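Local atomic coordinates of TIR-like domain-containing protein (Prevotella corporis, PDB entry 7EBD), a protein that is a prokaryotic STING protein whose two subunits together hold the ligand C2E in a pocket between them. Residues Glu72-Thr77 with Pro83-Ser88; Ile12-Gly17 with Val97-Thr102; Lys109-Tyr114 with Leu128-Glu133. All blocks are in the same frame, centred on the assembly; numbering follows the deposited sequence.

Contact 1 of 3, residues Glu72-Thr77 with Pro83-Ser88. With C2E (9,9'-[(2R,3R,3aS,5S,7aR,9R,10R,10aS,12S,14aR)-3,5,10,12-tetrahydroxy-5,12-dioxidooctahydro-2H,7H-difuro[3,2-d:3',2'-j][1,3,7,9,2,8]tetraoxadiphosphacyclododecine-2,9-diyl]bis(2-amino-1,9-dihydro-6H-purin-6-one)), chain E; ACT (acetate ion), chain C.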
loop_
_atom_site.group_PDB
_atom_site.type_symbol
_atom_site.label_atom_id
_atom_site.label_comp_id
_atom_site.label_asym_id
_atom_site.label_seq_id
_atom_site.Cartn_x
_atom_site.Cartn_y
_atom_site.Cartn_z
ATOM N N GLU A 72 14.307 9.202 9.038
ATOM C CA GLU A 72 13.669 8.994 7.748
ATOM C C GLU A 72 14.718 8.884 6.651
ATOM O O GLU A 72 15.589 9.751 6.526
ATOM C CB GLU A 72 12.717 10.150 7.451
ATOM C CG GLU A 72 11.560 10.243 8.429
ATOM C CD GLU A 72 10.489 9.209 8.184
ATOM O OE1 GLU A 72 9.637 9.028 9.079
ATOM O OE2 GLU A 72 10.503 8.566 7.115
ATOM N N THR A 73 14.635 7.819 5.852
ATOM C CA THR A 73 15.523 7.618 4.715
ATOM C C THR A 73 14.709 7.058 3.556
ATOM O O THR A 73 13.501 6.828 3.673
ATOM C CB THR A 73 16.691 6.684 5.066
ATOM O OG1 THR A 73 16.195 5.539 5.769
ATOM C CG2 THR A 73 17.721 7.401 5.927
ATOM N N GLN A 74 15.378 6.830 2.427
ATOM C CA GLN A 74 14.702 6.281 1.261
ATOM C C GLN A 74 15.664 5.401 0.475
ATOM O O GLN A 74 16.887 5.537 0.565
ATOM C CB GLN A 74 14.129 7.387 0.367
ATOM C CG GLN A 74 15.159 8.347 -0.198
ATOM C CD GLN A 74 14.526 9.428 -1.054
ATOM O OE1 GLN A 74 13.568 10.080 -0.640
ATOM N NE2 GLN A 74 15.055 9.617 -2.258
HETATM N N MSE A 75 15.079 4.488 -0.294
HETATM C CA MSE A 75 15.808 3.582 -1.171
HETATM C C MSE A 75 15.397 3.820 -2.621
HETATM O O MSE A 75 14.205 3.859 -2.933
HETATM C CB MSE A 75 15.536 2.122 -0.799
HETATM C CG MSE A 75 15.681 1.773 0.674
HETATM SE SE MSE A 75 14.950 -0.008 1.029
HETATM C CE MSE A 75 15.627 -0.304 2.832
ATOM N N SER A 76 16.374 3.970 -3.509
ATOM C CA SER A 76 16.102 4.118 -4.933
ATOM C C SER A 76 15.975 2.735 -5.563
ATOM O O SER A 76 16.936 1.958 -5.564
ATOM C CB SER A 76 17.203 4.927 -5.617
ATOM O OG SER A 76 17.120 6.296 -5.264
ATOM N N THR A 77 14.795 2.432 -6.098
ATOM C CA THR A 77 14.507 1.132 -6.683
ATOM C C THR A 77 14.143 1.288 -8.154
ATOM O O THR A 77 13.652 2.336 -8.585
ATOM C CB THR A 77 13.365 0.423 -5.937
ATOM O OG1 THR A 77 13.184 -0.894 -6.473
ATOM C CG2 THR A 77 12.067 1.206 -6.069
ATOM N N PRO A 83 10.909 6.312 -5.138
ATOM C CA PRO A 83 11.691 5.588 -4.131
ATOM C C PRO A 83 10.824 5.058 -2.998
ATOM O O PRO A 83 9.689 5.489 -2.780
ATOM C CB PRO A 83 12.680 6.642 -3.622
ATOM C CG PRO A 83 12.020 7.946 -3.909
ATOM C CD PRO A 83 11.285 7.736 -5.201
ATOM N N ILE A 84 11.389 4.099 -2.274
ATOM C CA ILE A 84 10.733 3.493 -1.121
ATOM C C ILE A 84 11.159 4.253 0.126
ATOM O O ILE A 84 12.339 4.255 0.485
ATOM C CB ILE A 84 11.093 2.006 -1.003
ATOM C CG1 ILE A 84 10.864 1.296 -2.335
ATOM C CG2 ILE A 84 10.292 1.348 0.116
ATOM C CD1 ILE A 84 11.502 -0.066 -2.404
ATOM N N HIS A 85 10.205 4.892 0.794
ATOM C CA HIS A 85 10.506 5.636 2.006
ATOM C C HIS A 85 10.441 4.715 3.217
ATOM O O HIS A 85 9.533 3.886 3.338
ATOM C CB HIS A 85 9.545 6.811 2.173
ATOM C CG HIS A 85 9.740 7.897 1.160
ATOM N ND1 HIS A 85 10.589 8.964 1.365
ATOM C CD2 HIS A 85 9.200 8.080 -0.069
ATOM C CE1 HIS A 85 10.562 9.757 0.309
ATOM N NE2 HIS A 85 9.727 9.243 -0.576
ATOM N N ILE A 86 11.417 4.860 4.112
ATOM C CA ILE A 86 11.591 3.966 5.248
ATOM C C ILE A 86 12.076 4.774 6.445
ATOM O O ILE A 86 12.461 5.940 6.330
ATOM C CB ILE A 86 12.599 2.841 4.944
ATOM C CG1 ILE A 86 13.856 3.439 4.310
ATOM C CG2 ILE A 86 11.976 1.784 4.047
ATOM C CD1 ILE A 86 15.124 2.695 4.623
ATOM N N VAL A 87 12.068 4.120 7.601
ATOM C CA VAL A 87 12.725 4.615 8.803
ATOM C C VAL A 87 13.807 3.616 9.180
ATOM O O VAL A 87 13.602 2.399 9.086
ATOM C CB VAL A 87 11.733 4.825 9.963
ATOM C CG1 VAL A 87 10.913 6.082 9.733
ATOM C CG2 VAL A 87 10.821 3.623 10.102
ATOM N N SER A 88 14.966 4.126 9.584
ATOM C CA SER A 88 16.105 3.253 9.812
ATOM C C SER A 88 17.000 3.832 10.896
ATOM O O SER A 88 16.789 4.943 11.390
ATOM C CB SER A 88 16.907 3.034 8.526
ATOM O OG SER A 88 17.450 4.254 8.056
HETATM P P1 C2E E . 0.853 -0.855 -2.540
HETATM O O2P C2E E . 1.685 -0.102 -3.550
HETATM O O1P C2E E . 0.730 -2.247 -3.100
HETATM O "O5'" C2E E . 1.594 -1.079 -1.095
HETATM C "C5'" C2E E . 1.072 -2.054 -0.247
HETATM C "C4'" C2E E . 1.605 -1.808 1.194
HETATM O "O4'" C2E E . 2.904 -1.934 1.210
HETATM C "C3'" C2E E . 1.329 -0.355 1.634
HETATM O "O3'" C2E E . 0.129 -0.288 2.248
HETATM C "C2'" C2E E . 2.479 -0.089 2.622
HETATM O "O2'" C2E E . 2.153 -0.655 3.967
HETATM C "C1'" C2E E . 3.501 -0.738 2.126
HETATM N N9 C2E E . 4.316 0.142 1.335
HETATM C C8 C2E E . 4.184 0.278 0.007
HETATM N N7 C2E E . 5.121 1.188 -0.334
HETATM C C5 C2E E . 5.781 1.570 0.767
HETATM C C6 C2E E . 6.930 2.560 0.994
HETATM O O6 C2E E . 7.397 3.154 0.084
HETATM N N1 C2E E . 7.443 2.768 2.312
HETATM C C2 C2E E . 6.883 2.053 3.427
HETATM N N2 C2E E . 7.400 2.262 4.766
HETATM N N3 C2E E . 5.788 1.110 3.212
HETATM C C4 C2E E . 5.265 0.900 1.837
HETATM P P11 C2E E . -0.460 1.264 2.358
HETATM O O21 C2E E . 0.360 2.230 3.179
HETATM O O11 C2E E . -1.779 1.147 3.085
HETATM O O5A C2E E . -0.809 1.733 0.815
HETATM C C5A C2E E . -1.942 1.067 0.328
HETATM C C4A C2E E . -2.141 1.403 -1.099
HETATM O O4A C2E E . -2.387 2.677 -1.239
HETATM C C3A C2E E . -0.742 1.105 -1.979
HETATM O O3A C2E E . -0.712 -0.329 -2.420
HETATM C C2A C2E E . -0.806 1.843 -2.952
HETATM O O2A C2E E . -1.666 1.245 -4.033
HETATM C C1A C2E E . -1.527 3.171 -2.378
HETATM N N91 C2E E . -0.628 4.019 -1.945
HETATM C C81 C2E E . -0.147 4.229 -0.705
HETATM N N71 C2E E . 0.763 5.217 -0.798
HETATM C C51 C2E E . 0.827 5.598 -2.070
HETATM C C61 C2E E . 1.669 6.667 -2.765
HETATM O O61 C2E E . 2.428 7.319 -2.137
HETATM N N11 C2E E . 1.542 6.876 -4.172
HETATM C C21 C2E E . 0.617 6.077 -4.934
HETATM N N21 C2E E . 0.487 6.287 -6.365
HETATM N N31 C2E E . -0.185 5.058 -4.267
HETATM C C41 C2E E . -0.047 4.849 -2.797
HETATM C C ACT C . 20.354 6.490 8.659
HETATM O O ACT C . 19.509 5.695 9.161
HETATM O OXT ACT C . 20.183 7.674 8.255
HETATM C CH3 ACT C . 21.797 5.919 8.529
#
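Met-75, Ile-86 and Thr-73 bury the largest areas where strands 71-75 and 84-91 pair. Met-75 is present as selenomethionine. Its chain runs out straight beyond CG and crosses Ile-86 at about a right angle, so that CE lies 3.5 Å from Ile-86 CD1. The same CD1 lies 3.2 Å from Thr-73 OG1. It gets there because CG1 of Ile-86 sits between the backbone N and the carbonyl carbon (chi1 48°). Trp-25 and Phe-18 of helix 6-28 pack on Met-75 and Ile-86 respectively, and Val-97 of the next strand, 94-99, adjoins both.

Two pairs of backbone bonds hold the register. Thr-73 exchanges both with Ile-86, and Met-75 both with Ile-84. Beside them Thr-73 OG1 donates to Ser-88 OG at 2.9 Å, and Ser-88 OG in turn donates to an acetate oxygen.

The other face carries Gln-74 and His-85, side by side with amide and ring planes nearly perpendicular (88°). Gln-74 OE1 comes within 3.2 Å of His-85 CE1, and this is no hydrogen bond. His-85 NE2 instead bonds His-85 NE2 of the second subunit. The backbone O of His-85 in this chain accepts a hydrogen bond from N1 of C2E at 2.6 Å, and a weak one from N2. The arrangement is an antiparallel beta hairpin at the edge of the sheet, consistent with the hairpin lid over the ligand pocket of STING domains.

Contact 2 of 3, residues Ile12-Gly17 with Val97-Thr102. With C2E (9,9'-[(2R,3R,3aS,5S,7aR,9R,10R,10aS,12S,14aR)-3,5,10,12-tetrahydroxy-5,12-dioxidooctahydro-2H,7H-difuro[3,2-d:3',2'-j][1,3,7,9,2,8]tetraoxadiphosphacyclododecine-2,9-diyl]bis(2-amino-1,9-dihydro-6H-purin-6-one)), chain E.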
loop_
_atom_site.group_PDB
_atom_site.type_symbol
_atom_site.label_atom_id
_atom_site.label_comp_id
_atom_site.label_asym_id
_atom_site.label_seq_id
_atom_site.Cartn_x
_atom_site.Cartn_y
_atom_site.Cartn_z
ATOM N N ILE A 12 0.028 -10.617 0.733
ATOM C CA ILE A 12 0.596 -10.707 -0.610
ATOM C C ILE A 12 0.858 -9.316 -1.176
ATOM O O ILE A 12 1.914 -9.059 -1.768
ATOM C CB ILE A 12 -0.321 -11.528 -1.535
ATOM C CG1 ILE A 12 -0.487 -12.951 -1.005
ATOM C CG2 ILE A 12 0.252 -11.568 -2.937
ATOM C CD1 ILE A 12 -1.443 -13.791 -1.823
ATOM N N SER A 13 -0.099 -8.397 -1.010
ATOM C CA SER A 13 0.090 -7.037 -1.506
ATOM C C SER A 13 1.236 -6.340 -0.785
ATOM O O SER A 13 2.038 -5.639 -1.413
ATOM C CB SER A 13 -1.203 -6.234 -1.352
ATOM O OG SER A 13 -2.189 -6.667 -2.269
ATOM N N TYR A 14 1.338 -6.537 0.531
ATOM C CA TYR A 14 2.422 -5.930 1.295
ATOM C C TYR A 14 3.776 -6.477 0.864
ATOM O O TYR A 14 4.754 -5.727 0.763
ATOM C CB TYR A 14 2.183 -6.166 2.788
ATOM C CG TYR A 14 3.239 -5.593 3.705
ATOM C CD1 TYR A 14 3.481 -4.226 3.750
ATOM C CD2 TYR A 14 3.976 -6.417 4.547
ATOM C CE1 TYR A 14 4.440 -3.698 4.594
ATOM C CE2 TYR A 14 4.935 -5.897 5.397
ATOM C CZ TYR A 14 5.165 -4.537 5.414
ATOM O OH TYR A 14 6.119 -4.015 6.257
ATOM N N PHE A 15 3.849 -7.779 0.584
ATOM C CA PHE A 15 5.108 -8.375 0.150
ATOM C C PHE A 15 5.493 -7.901 -1.246
ATOM O O PHE A 15 6.654 -7.554 -1.491
ATOM C CB PHE A 15 4.998 -9.900 0.195
ATOM C CG PHE A 15 6.215 -10.616 -0.322
ATOM C CD1 PHE A 15 7.306 -10.844 0.501
ATOM C CD2 PHE A 15 6.266 -11.067 -1.633
ATOM C CE1 PHE A 15 8.424 -11.503 0.025
ATOM C CE2 PHE A 15 7.382 -11.726 -2.115
ATOM C CZ PHE A 15 8.462 -11.945 -1.284
ATOM N N GLU A 16 4.529 -7.865 -2.170
ATOM C CA GLU A 16 4.829 -7.483 -3.547
ATOM C C GLU A 16 5.163 -6.002 -3.660
ATOM O O GLU A 16 6.007 -5.612 -4.476
ATOM C CB GLU A 16 3.653 -7.836 -4.457
ATOM C CG GLU A 16 3.435 -9.329 -4.663
ATOM C CD GLU A 16 4.639 -10.017 -5.281
ATOM O OE1 GLU A 16 5.048 -11.081 -4.771
ATOM O OE2 GLU A 16 5.185 -9.489 -6.272
ATOM N N GLY A 17 4.508 -5.159 -2.865
ATOM C CA GLY A 17 4.679 -3.728 -2.978
ATOM C C GLY A 17 5.706 -3.096 -2.068
ATOM O O GLY A 17 5.922 -1.884 -2.157
ATOM N N VAL A 97 16.514 -1.262 9.186
ATOM C CA VAL A 97 15.309 -0.615 8.687
ATOM C C VAL A 97 14.117 -1.235 9.395
ATOM O O VAL A 97 14.074 -2.453 9.599
ATOM C CB VAL A 97 15.192 -0.778 7.160
ATOM C CG1 VAL A 97 13.956 -0.069 6.635
ATOM C CG2 VAL A 97 16.448 -0.264 6.480
ATOM N N TYR A 98 13.148 -0.409 9.775
ATOM C CA TYR A 98 11.950 -0.896 10.441
ATOM C C TYR A 98 10.711 -0.464 9.671
ATOM O O TYR A 98 10.695 0.590 9.028
ATOM C CB TYR A 98 11.867 -0.387 11.891
ATOM C CG TYR A 98 12.924 -0.958 12.815
ATOM C CD1 TYR A 98 14.216 -0.454 12.823
ATOM C CD2 TYR A 98 12.620 -1.996 13.686
ATOM C CE1 TYR A 98 15.181 -0.975 13.668
ATOM C CE2 TYR A 98 13.577 -2.522 14.534
ATOM C CZ TYR A 98 14.855 -2.008 14.522
ATOM O OH TYR A 98 15.809 -2.532 15.365
ATOM N N ASP A 99 9.669 -1.290 9.735
ATOM C CA ASP A 99 8.401 -0.899 9.131
ATOM C C ASP A 99 7.242 -1.572 9.846
ATOM O O ASP A 99 7.290 -2.773 10.129
ATOM C CB ASP A 99 8.357 -1.244 7.639
ATOM C CG ASP A 99 7.123 -0.679 6.954
ATOM O OD1 ASP A 99 7.063 0.553 6.768
ATOM O OD2 ASP A 99 6.212 -1.462 6.614
HETATM N N MSE A 100 6.211 -0.785 10.135
HETATM C CA MSE A 100 4.930 -1.307 10.588
HETATM C C MSE A 100 3.945 -1.206 9.427
HETATM O O MSE A 100 3.693 -0.110 8.923
HETATM C CB MSE A 100 4.423 -0.537 11.809
HETATM C CG MSE A 100 3.079 -1.019 12.329
HETATM SE SE MSE A 100 2.448 -0.001 13.871
HETATM C CE MSE A 100 3.887 -0.408 15.125
ATOM N N PRO A 101 3.403 -2.348 8.994
ATOM C CA PRO A 101 2.587 -2.361 7.770
ATOM C C PRO A 101 1.301 -1.559 7.898
ATOM O O PRO A 101 0.336 -2.014 8.522
ATOM C CB PRO A 101 2.298 -3.854 7.555
ATOM C CG PRO A 101 3.298 -4.583 8.409
ATOM C CD PRO A 101 3.541 -3.689 9.580
ATOM N N THR A 102 1.277 -0.364 7.303
ATOM C CA THR A 102 0.071 0.457 7.325
ATOM C C THR A 102 -1.076 -0.177 6.545
ATOM O O THR A 102 -2.242 0.150 6.801
ATOM C CB THR A 102 0.379 1.848 6.769
ATOM O OG1 THR A 102 1.028 1.722 5.499
ATOM C CG2 THR A 102 1.293 2.604 7.715
HETATM P P1 C2E E . 0.853 -0.855 -2.540
HETATM O O2P C2E E . 1.685 -0.102 -3.550
HETATM O O1P C2E E . 0.730 -2.247 -3.100
HETATM O "O5'" C2E E . 1.594 -1.079 -1.095
HETATM C "C5'" C2E E . 1.072 -2.054 -0.247
HETATM C "C4'" C2E E . 1.605 -1.808 1.194
HETATM O "O4'" C2E E . 2.904 -1.934 1.210
HETATM C "C3'" C2E E . 1.329 -0.355 1.634
HETATM O "O3'" C2E E . 0.129 -0.288 2.248
HETATM C "C2'" C2E E . 2.479 -0.089 2.622
HETATM O "O2'" C2E E . 2.153 -0.655 3.967
HETATM C "C1'" C2E E . 3.501 -0.738 2.126
HETATM N N9 C2E E . 4.316 0.142 1.335
HETATM C C8 C2E E . 4.184 0.278 0.007
HETATM N N7 C2E E . 5.121 1.188 -0.334
HETATM C C5 C2E E . 5.781 1.570 0.767
HETATM C C6 C2E E . 6.930 2.560 0.994
HETATM O O6 C2E E . 7.397 3.154 0.084
HETATM N N1 C2E E . 7.443 2.768 2.312
HETATM C C2 C2E E . 6.883 2.053 3.427
HETATM N N2 C2E E . 7.400 2.262 4.766
HETATM N N3 C2E E . 5.788 1.110 3.212
HETATM C C4 C2E E . 5.265 0.900 1.837
HETATM P P11 C2E E . -0.460 1.264 2.358
HETATM O O21 C2E E . 0.360 2.230 3.179
HETATM O O11 C2E E . -1.779 1.147 3.085
HETATM O O5A C2E E . -0.809 1.733 0.815
HETATM C C5A C2E E . -1.942 1.067 0.328
HETATM C C4A C2E E . -2.141 1.403 -1.099
HETATM O O4A C2E E . -2.387 2.677 -1.239
HETATM C C3A C2E E . -0.742 1.105 -1.979
HETATM O O3A C2E E . -0.712 -0.329 -2.420
HETATM C C2A C2E E . -0.806 1.843 -2.952
HETATM O O2A C2E E . -1.666 1.245 -4.033
HETATM C C1A C2E E . -1.527 3.171 -2.378
HETATM N N91 C2E E . -0.628 4.019 -1.945
HETATM C C81 C2E E . -0.147 4.229 -0.705
HETATM N N71 C2E E . 0.763 5.217 -0.798
HETATM C C51 C2E E . 0.827 5.598 -2.070
HETATM C C61 C2E E . 1.669 6.667 -2.765
HETATM O O61 C2E E . 2.428 7.319 -2.137
HETATM N N11 C2E E . 1.542 6.876 -4.172
HETATM C C21 C2E E . 0.617 6.077 -4.934
HETATM N N21 C2E E . 0.487 6.287 -6.365
HETATM N N31 C2E E . -0.185 5.058 -4.267
HETATM C C41 C2E E . -0.047 4.849 -2.797
#
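Tyr-14 OH donates a hydrogen bond of 2.6 Å to Asp-99 OD2. The two side chains approach from opposite directions. OD2 lies at the edge of the phenol, near the ring plane, and accepts the hydrogen bond on its anti lone pair, turned away from OD1. Ring and carboxylate planes are only 18° apart, so the carboxylate meets the phenol edge-on and nearly coplanar with it. Tyr-14 reaches across because its CG is anti to the backbone N (chi1 180°), which swings the ring off helix 6-28.

Pro-101 covers one face of that ring. Pro-101 CB sits 3.7 Å from the centroid of the Tyr-14 ring, 17° off its normal, a CH-pi contact. Pro-101 CG rests 3.5 Å from Tyr-14 CZ, nearer the hydroxyl end. Edge bond and covered face together should limit rotation of the phenol.

The second oxygen of the carboxylate faces the ligand. Asp-99 OD1 accepts a hydrogen bond from N2 of C2E at 2.7 Å. Tyr-14 probably helps to position Asp-99, and it also lines the pocket itself, its CD1 meeting O4' of C2E at 3.5 Å. A little further along the chain, Thr-102 OG1 accepts a bond from the ligand hydroxyl O2' at 3.0 Å. This is one wall of the C2E pocket.

The contact is buried. Helix 6-28 lies on one side and the end of strand 94-99 on the other. Phe-18 meets the Tyr-14 ring, Tyr-65 of helix 57-67 touches Asp-99, and Phe-137 and Leu-141 of helix 124-146 pack on Tyr-14.

Contact 3 of 3, residues Lys109-Tyr114 with Leu128-Glu133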
loop_
_atom_site.group_PDB
_atom_site.type_symbol
_atom_site.label_atom_id
_atom_site.label_comp_id
_atom_site.label_asym_id
_atom_site.label_seq_id
_atom_site.Cartn_x
_atom_site.Cartn_y
_atom_site.Cartn_z
ATOM N N LYS A 109 -10.605 -2.098 10.135
ATOM C CA LYS A 109 -11.952 -1.615 9.860
ATOM C C LYS A 109 -12.872 -2.761 9.472
ATOM O O LYS A 109 -14.030 -2.807 9.908
ATOM C CB LYS A 109 -11.921 -0.540 8.773
ATOM C CG LYS A 109 -11.232 0.744 9.212
ATOM C CD LYS A 109 -11.249 1.799 8.118
ATOM C CE LYS A 109 -12.662 2.297 7.847
ATOM N NZ LYS A 109 -12.685 3.388 6.833
ATOM N N ALA A 110 -12.361 -3.726 8.701
ATOM C CA ALA A 110 -13.186 -4.873 8.342
ATOM C C ALA A 110 -13.694 -5.571 9.594
ATOM O O ALA A 110 -14.906 -5.741 9.777
ATOM C CB ALA A 110 -12.392 -5.839 7.463
ATOM N N ILE A 111 -12.780 -5.921 10.502
ATOM C CA ILE A 111 -13.204 -6.515 11.764
ATOM C C ILE A 111 -14.060 -5.522 12.534
ATOM O O ILE A 111 -15.099 -5.881 13.105
ATOM C CB ILE A 111 -11.977 -6.970 12.576
ATOM C CG1 ILE A 111 -11.189 -8.026 11.799
ATOM C CG2 ILE A 111 -12.395 -7.499 13.937
ATOM C CD1 ILE A 111 -9.728 -8.107 12.184
ATOM N N ASP A 112 -13.689 -4.242 12.476
ATOM C CA ASP A 112 -14.427 -3.193 13.164
ATOM C C ASP A 112 -15.792 -2.950 12.551
ATOM O O ASP A 112 -16.539 -2.109 13.061
ATOM C CB ASP A 112 -13.612 -1.898 13.160
ATOM C CG ASP A 112 -13.676 -1.164 14.481
ATOM O OD1 ASP A 112 -14.310 -1.687 15.422
ATOM O OD2 ASP A 112 -13.085 -0.068 14.584
HETATM N N MSE A 113 -16.137 -3.662 11.482
HETATM C CA MSE A 113 -17.441 -3.497 10.868
HETATM C C MSE A 113 -18.259 -4.775 11.002
HETATM O O MSE A 113 -19.400 -4.840 10.546
HETATM C CB MSE A 113 -17.292 -3.103 9.399
HETATM C CG MSE A 113 -18.414 -2.223 8.879
HETATM SE SE MSE A 113 -17.977 -1.427 7.157
HETATM C CE MSE A 113 -16.291 -0.570 7.638
ATOM N N TYR A 114 -17.675 -5.794 11.632
ATOM C CA TYR A 114 -18.348 -7.078 11.775
ATOM C C TYR A 114 -18.633 -7.469 13.215
ATOM O O TYR A 114 -19.576 -8.228 13.457
ATOM C CB TYR A 114 -17.535 -8.200 11.110
ATOM C CG TYR A 114 -18.313 -9.491 10.970
ATOM C CD1 TYR A 114 -19.213 -9.672 9.928
ATOM C CD2 TYR A 114 -18.152 -10.525 11.884
ATOM C CE1 TYR A 114 -19.929 -10.848 9.797
ATOM C CE2 TYR A 114 -18.863 -11.706 11.760
ATOM C CZ TYR A 114 -19.750 -11.862 10.716
ATOM O OH TYR A 114 -20.461 -13.034 10.592
ATOM N N LEU A 128 -10.474 -12.455 19.223
ATOM C CA LEU A 128 -10.046 -13.713 18.617
ATOM C C LEU A 128 -9.938 -13.596 17.103
ATOM O O LEU A 128 -8.959 -14.057 16.506
ATOM C CB LEU A 128 -10.990 -14.850 18.998
ATOM C CG LEU A 128 -10.484 -16.179 18.436
ATOM C CD1 LEU A 128 -9.375 -16.736 19.311
ATOM C CD2 LEU A 128 -11.612 -17.190 18.280
ATOM N N ALA A 129 -10.945 -13.003 16.459
ATOM C CA ALA A 129 -10.883 -12.841 15.009
ATOM C C ALA A 129 -9.721 -11.942 14.607
ATOM O O ALA A 129 -9.056 -12.184 13.591
ATOM C CB ALA A 129 -12.201 -12.278 14.486
ATOM N N GLU A 130 -9.439 -10.922 15.417
ATOM C CA GLU A 130 -8.331 -10.023 15.132
ATOM C C GLU A 130 -7.001 -10.756 15.245
ATOM O O GLU A 130 -6.129 -10.618 14.378
ATOM C CB GLU A 130 -8.385 -8.839 16.095
ATOM C CG GLU A 130 -7.728 -7.571 15.604
ATOM C CD GLU A 130 -8.069 -6.382 16.482
ATOM O OE1 GLU A 130 -9.196 -5.858 16.364
ATOM O OE2 GLU A 130 -7.212 -5.970 17.292
ATOM N N ASP A 131 -6.838 -11.550 16.306
ATOM C CA ASP A 131 -5.616 -12.325 16.479
ATOM C C ASP A 131 -5.452 -13.359 15.373
ATOM O O ASP A 131 -4.334 -13.611 14.912
ATOM C CB ASP A 131 -5.618 -13.005 17.847
ATOM C CG ASP A 131 -5.411 -12.026 18.984
ATOM O OD1 ASP A 131 -5.149 -10.835 18.705
ATOM O OD2 ASP A 131 -5.508 -12.445 20.158
ATOM N N ASN A 132 -6.555 -13.971 14.934
ATOM C CA ASN A 132 -6.477 -14.934 13.839
ATOM C C ASN A 132 -6.042 -14.261 12.544
ATOM O O ASN A 132 -5.191 -14.788 11.817
ATOM C CB ASN A 132 -7.822 -15.636 13.654
ATOM C CG ASN A 132 -8.171 -16.540 14.820
ATOM O OD1 ASN A 132 -7.298 -16.949 15.587
ATOM N ND2 ASN A 132 -9.453 -16.862 14.957
ATOM N N GLU A 133 -6.615 -13.092 12.238
ATOM C CA GLU A 133 -6.195 -12.358 11.048
ATOM C C GLU A 133 -4.726 -11.961 11.136
ATOM O O GLU A 133 -3.989 -12.064 10.149
ATOM C CB GLU A 133 -7.078 -11.127 10.842
ATOM C CG GLU A 133 -8.448 -11.443 10.263
ATOM C CD GLU A 133 -8.379 -11.911 8.820
ATOM O OE1 GLU A 133 -8.400 -11.051 7.913
ATOM O OE2 GLU A 133 -8.303 -13.136 8.591
#
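Ile-111 packs on Glu-130 and Glu-133 in a small apolar contact between two helices, far from the centre of the chain. Ile-111 belongs to helix 104-111. Its partners lie in the early part of the long helix 124-146. No hydrogen bond or salt bridge crosses between the segments.

One methyl group does the touching. Ile-111 CD1 lies 3.8 Å from Glu-130 CA and 4.0 Å from Glu-130 CG, and the two side chains cross at about a right angle. Ile-111 CD1 is also 4.1 Å from Glu-133 CG, one helical turn further on. Ala-129 O is 4.4 Å from Ile-111 CD1. Ile-111 thus meets the backbone and aliphatic stems of the glutamates, while the carboxylates bond other partners.

The two helices follow each other in the chain. Both lie within the prokaryotic STING domain; further along, helix 124-146 packs on Tyr-14 and Phe-15 of helix 6-28. Met-113 N bonds Ala-110 O and Tyr-114 N bonds Ile-111 O, each three residues back, at 3.0 Å.

Torsions explain how each acid passes the methyl. Glu-130 has CG anti to the backbone N (chi1 -155°) and is extended beyond it, which carries OE2 to Thr-52 OG1. Glu-133 is instead bent at chi2 (-69°), and its OE2 bonds Ser-7 OG. Phe-115 packs on Ala-129 and Gln-126 on Ile-111. Two residues before Ile-111, Lys-109 forms a salt bridge to Glu-16 of the second subunit.

How the contacts relate
Contact 2 is the buried one, about 4 Å from the centre of the chain. Contact 1 is partly buried at the sheet edge, and contact 3 lies on the opposite side of the chain's centre, its centre about 30 Å from that of contact 1. Contacts 1 and 2 touch directly. Their strands 84-91 and 94-99 are neighbours in one sheet, and both contacts meet C2E. Their chemistry differs. Contact 1 rests on backbone pairing with an apolar face, contact 2 on one phenol-carboxylate bond with a proline over the ring, and contact 3 on a single methyl. Contact 3 touches neither of the others. All three adjoin the second subunit.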